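Local coordinates for conserved Protein MTH1675 (Methanothermobacter thermautotrophicus, PDB 1T57) that is of unknown function but binds flavin mononucleotide and magnesium, and contains a domain related to the alpha/beta domain of pyruvate kinase, at residues 43-57 / 161-173. Sequence-based numbering, arbitrary orientation.
Sequences VGERADQLGIRNFVV and LIPVDEEVIAIGG. With FMN (flavin mononucleotide), chain E.
Strand 54-57 pairs with strand 168-172 in parallel register, Phe55 beside Ile169 and Val57 beside Ile171, with the segment axes 16° apart. The two are neighbours inside the mixed sheet of an alpha/beta fold, consistent with its sequence match to the pyruvate kinase alpha/beta domain. Helix 43-50 packs over one face of this pair and runs nearly antiparallel to strand 168-172. Val56 is bonded through both backbone polar atoms: its N donates to Ile169 O (3.3 Å), and its O accepts from Ile171 N (3.1 Å).

Ile169 is the centre of the helix-covered face. Its CB lies 3.7 Å from Phe55 CD2, and the two side chains run side by side in the same direction. Ile52 crosses Ile169 at about a right angle, with Ile52 CG2 3.5 Å from Ile169 CG1. Ile171 and Val43 meet tip to tip, CD1 of the isoleucine 3.8 Å from CG1 of the valine. CG1 of Ile171 lies anti to its carbonyl carbon (chi1 -65°), and with chi2 extended the chain brings CD1 to the Val43 methyl. On the other face, Val56 CG1 touches Ala170 CB at 3.8 Å, and helix 144-158 packs there through Ile152 and Cys149.

A Schellman motif with Gly51 at C-prime ends the helix. A water there donates to Leu50 O and Glu167 OE1, while Glu167 OE2 forms a salt bridge with Arg205 of a second subunit. Strand 168-172 leads into the flavin site, where Gly173 N donates to FMN O2' (3.0 Å) and that hydroxyl donates back to Gly173 O at 2.6 Å.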
loop_
_atom_site.group_PDB
_atom_site.type_symbol
_atom_site.label_atom_id
_atom_site.label_comp_id
_atom_site.label_asym_id
_atom_site.label_seq_id
_atom_site.Cartn_x
_atom_site.Cartn_y
_atom_site.Cartn_z
ATOM N N VAL A 43 -18.306 -25.096 -23.697
ATOM C CA VAL A 43 -16.856 -25.114 -23.908
ATOM C C VAL A 43 -16.492 -26.114 -24.989
ATOM O O VAL A 43 -15.617 -25.839 -25.819
ATOM C CB VAL A 43 -15.998 -25.483 -22.635
ATOM C CG1 VAL A 43 -16.469 -24.709 -21.430
ATOM C CG2 VAL A 43 -16.003 -26.981 -22.398
ATOM N N GLY A 44 -17.158 -27.272 -24.963
ATOM C CA GLY A 44 -16.892 -28.308 -25.943
ATOM C C GLY A 44 -16.955 -27.701 -27.324
ATOM O O GLY A 44 -15.976 -27.728 -28.068
ATOM N N GLU A 45 -18.107 -27.108 -27.638
ATOM C CA GLU A 45 -18.347 -26.494 -28.937
ATOM C C GLU A 45 -17.295 -25.460 -29.293
ATOM O O GLU A 45 -16.695 -25.523 -30.365
ATOM C CB GLU A 45 -19.743 -25.859 -28.954
ATOM C CG GLU A 45 -20.371 -25.695 -30.330
ATOM C CD GLU A 45 -21.765 -25.089 -30.261
ATOM O OE1 GLU A 45 -22.595 -25.402 -31.143
ATOM O OE2 GLU A 45 -22.027 -24.303 -29.325
ATOM N N ARG A 46 -17.062 -24.505 -28.398
ATOM C CA ARG A 46 -16.097 -23.454 -28.667
ATOM C C ARG A 46 -14.704 -24.014 -28.835
ATOM O O ARG A 46 -13.909 -23.476 -29.603
ATOM C CB ARG A 46 -16.106 -22.401 -27.557
ATOM C CG ARG A 46 -15.074 -21.330 -27.747
ATOM C CD ARG A 46 -15.395 -20.426 -28.917
ATOM N NE ARG A 46 -16.210 -19.297 -28.505
ATOM C CZ ARG A 46 -17.537 -19.283 -28.515
ATOM N NH1 ARG A 46 -18.217 -20.344 -28.923
ATOM N NH2 ARG A 46 -18.188 -18.196 -28.127
ATOM N N ALA A 47 -14.403 -25.098 -28.132
ATOM C CA ALA A 47 -13.095 -25.699 -28.277
ATOM C C ALA A 47 -12.941 -26.248 -29.704
ATOM O O ALA A 47 -11.946 -25.977 -30.388
ATOM C CB ALA A 47 -12.906 -26.800 -27.260
ATOM N N ASP A 48 -13.919 -27.014 -30.169
ATOM C CA ASP A 48 -13.846 -27.540 -31.537
ATOM C C ASP A 48 -13.684 -26.367 -32.499
ATOM O O ASP A 48 -12.794 -26.355 -33.356
ATOM C CB ASP A 48 -15.134 -28.283 -31.889
ATOM C CG ASP A 48 -15.291 -29.568 -31.113
ATOM O OD1 ASP A 48 -16.426 -30.100 -31.071
ATOM O OD2 ASP A 48 -14.276 -30.049 -30.555
ATOM N N GLN A 49 -14.567 -25.383 -32.340
ATOM C CA GLN A 49 -14.559 -24.204 -33.185
ATOM C C GLN A 49 -13.192 -23.562 -33.310
ATOM O O GLN A 49 -12.763 -23.225 -34.413
ATOM C CB GLN A 49 -15.572 -23.173 -32.667
ATOM C CG GLN A 49 -17.024 -23.647 -32.760
ATOM C CD GLN A 49 -18.033 -22.565 -32.411
ATOM O OE1 GLN A 49 -19.230 -22.838 -32.294
ATOM N NE2 GLN A 49 -17.559 -21.332 -32.256
ATOM N N LEU A 50 -12.492 -23.410 -32.193
ATOM C CA LEU A 50 -11.192 -22.757 -32.236
ATOM C C LEU A 50 -9.998 -23.692 -32.262
ATOM O O LEU A 50 -8.879 -23.242 -32.478
ATOM C CB LEU A 50 -11.042 -21.810 -31.042
ATOM C CG LEU A 50 -11.993 -20.642 -30.789
ATOM C CD1 LEU A 50 -11.842 -20.282 -29.343
ATOM C CD2 LEU A 50 -11.701 -19.422 -31.655
ATOM N N GLY A 51 -10.206 -24.981 -32.032
ATOM C CA GLY A 51 -9.056 -25.875 -32.017
ATOM C C GLY A 51 -8.187 -25.640 -30.779
ATOM O O GLY A 51 -6.974 -25.403 -30.859
ATOM N N ILE A 52 -8.822 -25.712 -29.617
ATOM C CA ILE A 52 -8.140 -25.513 -28.351
ATOM C C ILE A 52 -8.087 -26.858 -27.650
ATOM O O ILE A 52 -9.076 -27.583 -27.635
ATOM C CB ILE A 52 -8.909 -24.454 -27.496
ATOM C CG1 ILE A 52 -8.562 -23.058 -28.013
ATOM C CG2 ILE A 52 -8.605 -24.604 -26.006
ATOM C CD1 ILE A 52 -9.488 -21.951 -27.527
ATOM N N ARG A 53 -6.927 -27.199 -27.095
ATOM C CA ARG A 53 -6.775 -28.474 -26.412
ATOM C C ARG A 53 -6.249 -28.345 -24.986
ATOM O O ARG A 53 -5.876 -29.345 -24.366
ATOM C CB ARG A 53 -5.857 -29.398 -27.212
ATOM C CG ARG A 53 -4.373 -29.285 -26.877
ATOM C CD ARG A 53 -3.562 -30.317 -27.664
ATOM N NE ARG A 53 -2.182 -30.419 -27.192
ATOM C CZ ARG A 53 -1.235 -31.144 -27.786
ATOM N NH1 ARG A 53 -1.510 -31.840 -28.882
ATOM N NH2 ARG A 53 -0.004 -31.160 -27.289
ATOM N N ASN A 54 -6.227 -27.116 -24.471
ATOM C CA ASN A 54 -5.774 -26.840 -23.105
ATOM C C ASN A 54 -6.923 -26.302 -22.220
ATOM O O ASN A 54 -7.545 -25.274 -22.523
ATOM C CB ASN A 54 -4.620 -25.843 -23.142
ATOM C CG ASN A 54 -3.323 -26.473 -23.641
ATOM O OD1 ASN A 54 -2.671 -27.258 -22.921
ATOM N ND2 ASN A 54 -2.943 -26.139 -24.882
ATOM N N PHE A 55 -7.219 -27.004 -21.129
ATOM C CA PHE A 55 -8.300 -26.570 -20.251
ATOM C C PHE A 55 -7.885 -26.523 -18.799
ATOM O O PHE A 55 -7.392 -27.502 -18.270
ATOM C CB PHE A 55 -9.509 -27.518 -20.352
ATOM C CG PHE A 55 -10.087 -27.660 -21.728
ATOM C CD1 PHE A 55 -9.515 -28.517 -22.662
ATOM C CD2 PHE A 55 -11.206 -26.927 -22.093
ATOM C CE1 PHE A 55 -10.068 -28.648 -23.951
ATOM C CE2 PHE A 55 -11.757 -27.051 -23.365
ATOM C CZ PHE A 55 -11.182 -27.907 -24.297
ATOM N N VAL A 56 -8.100 -25.389 -18.148
ATOM C CA VAL A 56 -7.779 -25.308 -16.739
ATOM C C VAL A 56 -9.114 -25.138 -16.033
ATOM O O VAL A 56 -9.894 -24.250 -16.390
ATOM C CB VAL A 56 -6.864 -24.135 -16.428
ATOM C CG1 VAL A 56 -7.491 -22.820 -16.916
ATOM C CG2 VAL A 56 -6.575 -24.111 -14.932
ATOM N N VAL A 57 -9.389 -25.982 -15.043
ATOM C CA VAL A 57 -10.680 -25.926 -14.355
ATOM C C VAL A 57 -10.620 -25.991 -12.854
ATOM O O VAL A 57 -9.950 -26.844 -12.295
ATOM C CB VAL A 57 -11.594 -27.090 -14.775
ATOM C CG1 VAL A 57 -12.996 -26.858 -14.258
ATOM C CG2 VAL A 57 -11.595 -27.237 -16.257
ATOM N N LEU A 161 1.874 -26.226 -15.727
ATOM C CA LEU A 161 0.870 -27.172 -16.161
ATOM C C LEU A 161 0.162 -26.765 -17.442
ATOM O O LEU A 161 -0.430 -27.605 -18.105
ATOM C CB LEU A 161 -0.124 -27.448 -15.037
ATOM C CG LEU A 161 0.511 -28.243 -13.895
ATOM C CD1 LEU A 161 -0.533 -28.618 -12.810
ATOM C CD2 LEU A 161 1.119 -29.499 -14.502
ATOM N N ILE A 162 0.175 -25.477 -17.768
ATOM C CA ILE A 162 -0.402 -25.012 -19.034
ATOM C C ILE A 162 0.527 -23.941 -19.617
ATOM O O ILE A 162 1.363 -23.372 -18.900
ATOM C CB ILE A 162 -1.809 -24.440 -18.889
ATOM C CG1 ILE A 162 -1.759 -23.146 -18.079
ATOM C CG2 ILE A 162 -2.708 -25.475 -18.318
ATOM C CD1 ILE A 162 -3.089 -22.542 -17.786
ATOM N N PRO A 163 0.411 -23.665 -20.924
ATOM C CA PRO A 163 1.232 -22.668 -21.635
ATOM C C PRO A 163 0.773 -21.240 -21.443
ATOM O O PRO A 163 -0.375 -21.008 -21.119
ATOM C CB PRO A 163 1.073 -23.067 -23.099
ATOM C CG PRO A 163 -0.338 -23.549 -23.128
ATOM C CD PRO A 163 -0.494 -24.354 -21.864
ATOM N N VAL A 164 1.666 -20.291 -21.691
ATOM C CA VAL A 164 1.356 -18.867 -21.589
ATOM C C VAL A 164 1.647 -18.362 -22.991
ATOM O O VAL A 164 1.745 -17.154 -23.263
ATOM C CB VAL A 164 2.290 -18.198 -20.593
ATOM C CG1 VAL A 164 2.174 -18.909 -19.261
ATOM C CG2 VAL A 164 3.739 -18.251 -21.089
ATOM N N ASP A 165 1.777 -19.361 -23.861
ATOM C CA ASP A 165 2.089 -19.241 -25.279
ATOM C C ASP A 165 0.824 -19.092 -26.106
ATOM O O ASP A 165 0.655 -18.114 -26.822
ATOM C CB ASP A 165 2.811 -20.522 -25.727
ATOM C CG ASP A 165 4.030 -20.256 -26.595
ATOM O OD1 ASP A 165 4.542 -21.203 -27.250
ATOM O OD2 ASP A 165 4.483 -19.099 -26.613
ATOM N N GLU A 166 -0.060 -20.078 -25.993
ATOM C CA GLU A 166 -1.299 -20.120 -26.758
ATOM C C GLU A 166 -2.604 -19.923 -25.974
ATOM O O GLU A 166 -2.597 -19.576 -24.800
ATOM C CB GLU A 166 -1.345 -21.445 -27.517
ATOM C CG GLU A 166 -0.982 -22.627 -26.643
ATOM C CD GLU A 166 -0.562 -23.877 -27.426
ATOM O OE1 GLU A 166 -1.445 -24.592 -27.952
ATOM O OE2 GLU A 166 0.660 -24.139 -27.522
ATOM N N GLU A 167 -3.725 -20.148 -26.650
ATOM C CA GLU A 167 -5.020 -19.967 -26.038
ATOM C C GLU A 167 -5.461 -21.182 -25.252
ATOM O O GLU A 167 -5.096 -22.308 -25.574
ATOM C CB GLU A 167 -6.061 -19.617 -27.093
ATOM C CG GLU A 167 -5.714 -18.362 -27.854
ATOM C CD GLU A 167 -6.864 -17.853 -28.699
ATOM O OE1 GLU A 167 -7.744 -18.658 -29.083
ATOM O OE2 GLU A 167 -6.882 -16.642 -28.990
ATOM N N VAL A 168 -6.258 -20.921 -24.219
ATOM C CA VAL A 168 -6.763 -21.933 -23.310
ATOM C C VAL A 168 -8.190 -21.568 -22.898
ATOM O O VAL A 168 -8.580 -20.397 -22.954
ATOM C CB VAL A 168 -5.892 -21.983 -22.018
ATOM C CG1 VAL A 168 -6.382 -23.071 -21.097
ATOM C CG2 VAL A 168 -4.430 -22.189 -22.371
ATOM N N ILE A 169 -8.973 -22.558 -22.490
ATOM C CA ILE A 169 -10.333 -22.275 -22.049
ATOM C C ILE A 169 -10.296 -22.414 -20.529
ATOM O O ILE A 169 -9.935 -23.479 -20.041
ATOM C CB ILE A 169 -11.350 -23.293 -22.635
ATOM C CG1 ILE A 169 -11.311 -23.255 -24.179
ATOM C CG2 ILE A 169 -12.745 -22.997 -22.103
ATOM C CD1 ILE A 169 -12.603 -22.718 -24.869
ATOM N N ALA A 170 -10.638 -21.347 -19.799
ATOM C CA ALA A 170 -10.639 -21.359 -18.327
ATOM C C ALA A 170 -12.068 -21.497 -17.808
ATOM O O ALA A 170 -12.954 -20.812 -18.283
ATOM C CB ALA A 170 -10.014 -20.075 -17.795
ATOM N N ILE A 171 -12.271 -22.366 -16.818
ATOM C CA ILE A 171 -13.610 -22.645 -16.266
ATOM C C ILE A 171 -13.738 -22.454 -14.754
ATOM O O ILE A 171 -13.000 -23.038 -13.950
ATOM C CB ILE A 171 -14.035 -24.123 -16.625
ATOM C CG1 ILE A 171 -14.185 -24.258 -18.151
ATOM C CG2 ILE A 171 -15.325 -24.516 -15.934
ATOM C CD1 ILE A 171 -13.986 -25.700 -18.724
ATOM N N GLY A 172 -14.696 -21.639 -14.362
ATOM C CA GLY A 172 -14.892 -21.415 -12.950
ATOM C C GLY A 172 -16.355 -21.274 -12.616
ATOM O O GLY A 172 -17.202 -21.246 -13.506
ATOM N N GLY A 173 -16.660 -21.179 -11.328
ATOM C CA GLY A 173 -18.045 -21.031 -10.940
ATOM C C GLY A 173 -18.229 -20.394 -9.583
ATOM O O GLY A 173 -17.268 -19.957 -8.957
HETATM N N1 FMN E . -15.686 -20.109 -6.057
HETATM C C2 FMN E . -16.201 -18.842 -5.806
HETATM O O2 FMN E . -17.395 -18.634 -5.891
HETATM N N3 FMN E . -15.414 -17.739 -5.612
HETATM C C4 FMN E . -14.059 -17.885 -5.460
HETATM O O4 FMN E . -13.350 -16.872 -5.404
HETATM C C4A FMN E . -13.510 -19.140 -5.736
HETATM N N5 FMN E . -12.148 -19.321 -5.650
HETATM C C5A FMN E . -11.608 -20.464 -6.192
HETATM C C6 FMN E . -10.235 -20.618 -6.113
HETATM C C7 FMN E . -9.636 -21.780 -6.514
HETATM C C7M FMN E . -8.157 -21.870 -6.320
HETATM C C8 FMN E . -10.403 -22.939 -6.541
HETATM C C8M FMN E . -9.768 -24.282 -6.852
HETATM C C9 FMN E . -11.790 -22.811 -6.588
HETATM C C9A FMN E . -12.413 -21.561 -6.515
HETATM N N10 FMN E . -13.800 -21.466 -6.325
HETATM C C10 FMN E . -14.333 -20.221 -6.103
HETATM C "C1'" FMN E . -14.745 -22.612 -6.611
HETATM C "C2'" FMN E . -14.852 -22.805 -8.098
HETATM O "O2'" FMN E . -15.189 -21.544 -8.690
HETATM C "C3'" FMN E . -15.949 -23.786 -8.442
HETATM O "O3'" FMN E . -17.165 -23.386 -7.885
HETATM C "C4'" FMN E . -15.703 -25.302 -8.361
HETATM O "O4'" FMN E . -16.833 -25.854 -8.996
HETATM C "C5'" FMN E . -15.741 -26.132 -7.097
HETATM O "O5'" FMN E . -15.703 -27.445 -7.610
HETATM P P FMN E . -16.677 -28.686 -7.300
HETATM O O1P FMN E . -15.986 -29.899 -7.818
HETATM O O2P FMN E . -18.060 -28.552 -7.967
HETATM O O3P FMN E . -16.815 -28.755 -5.773
HETATM O O HOH W 1 -7.615 -20.733 -30.952
#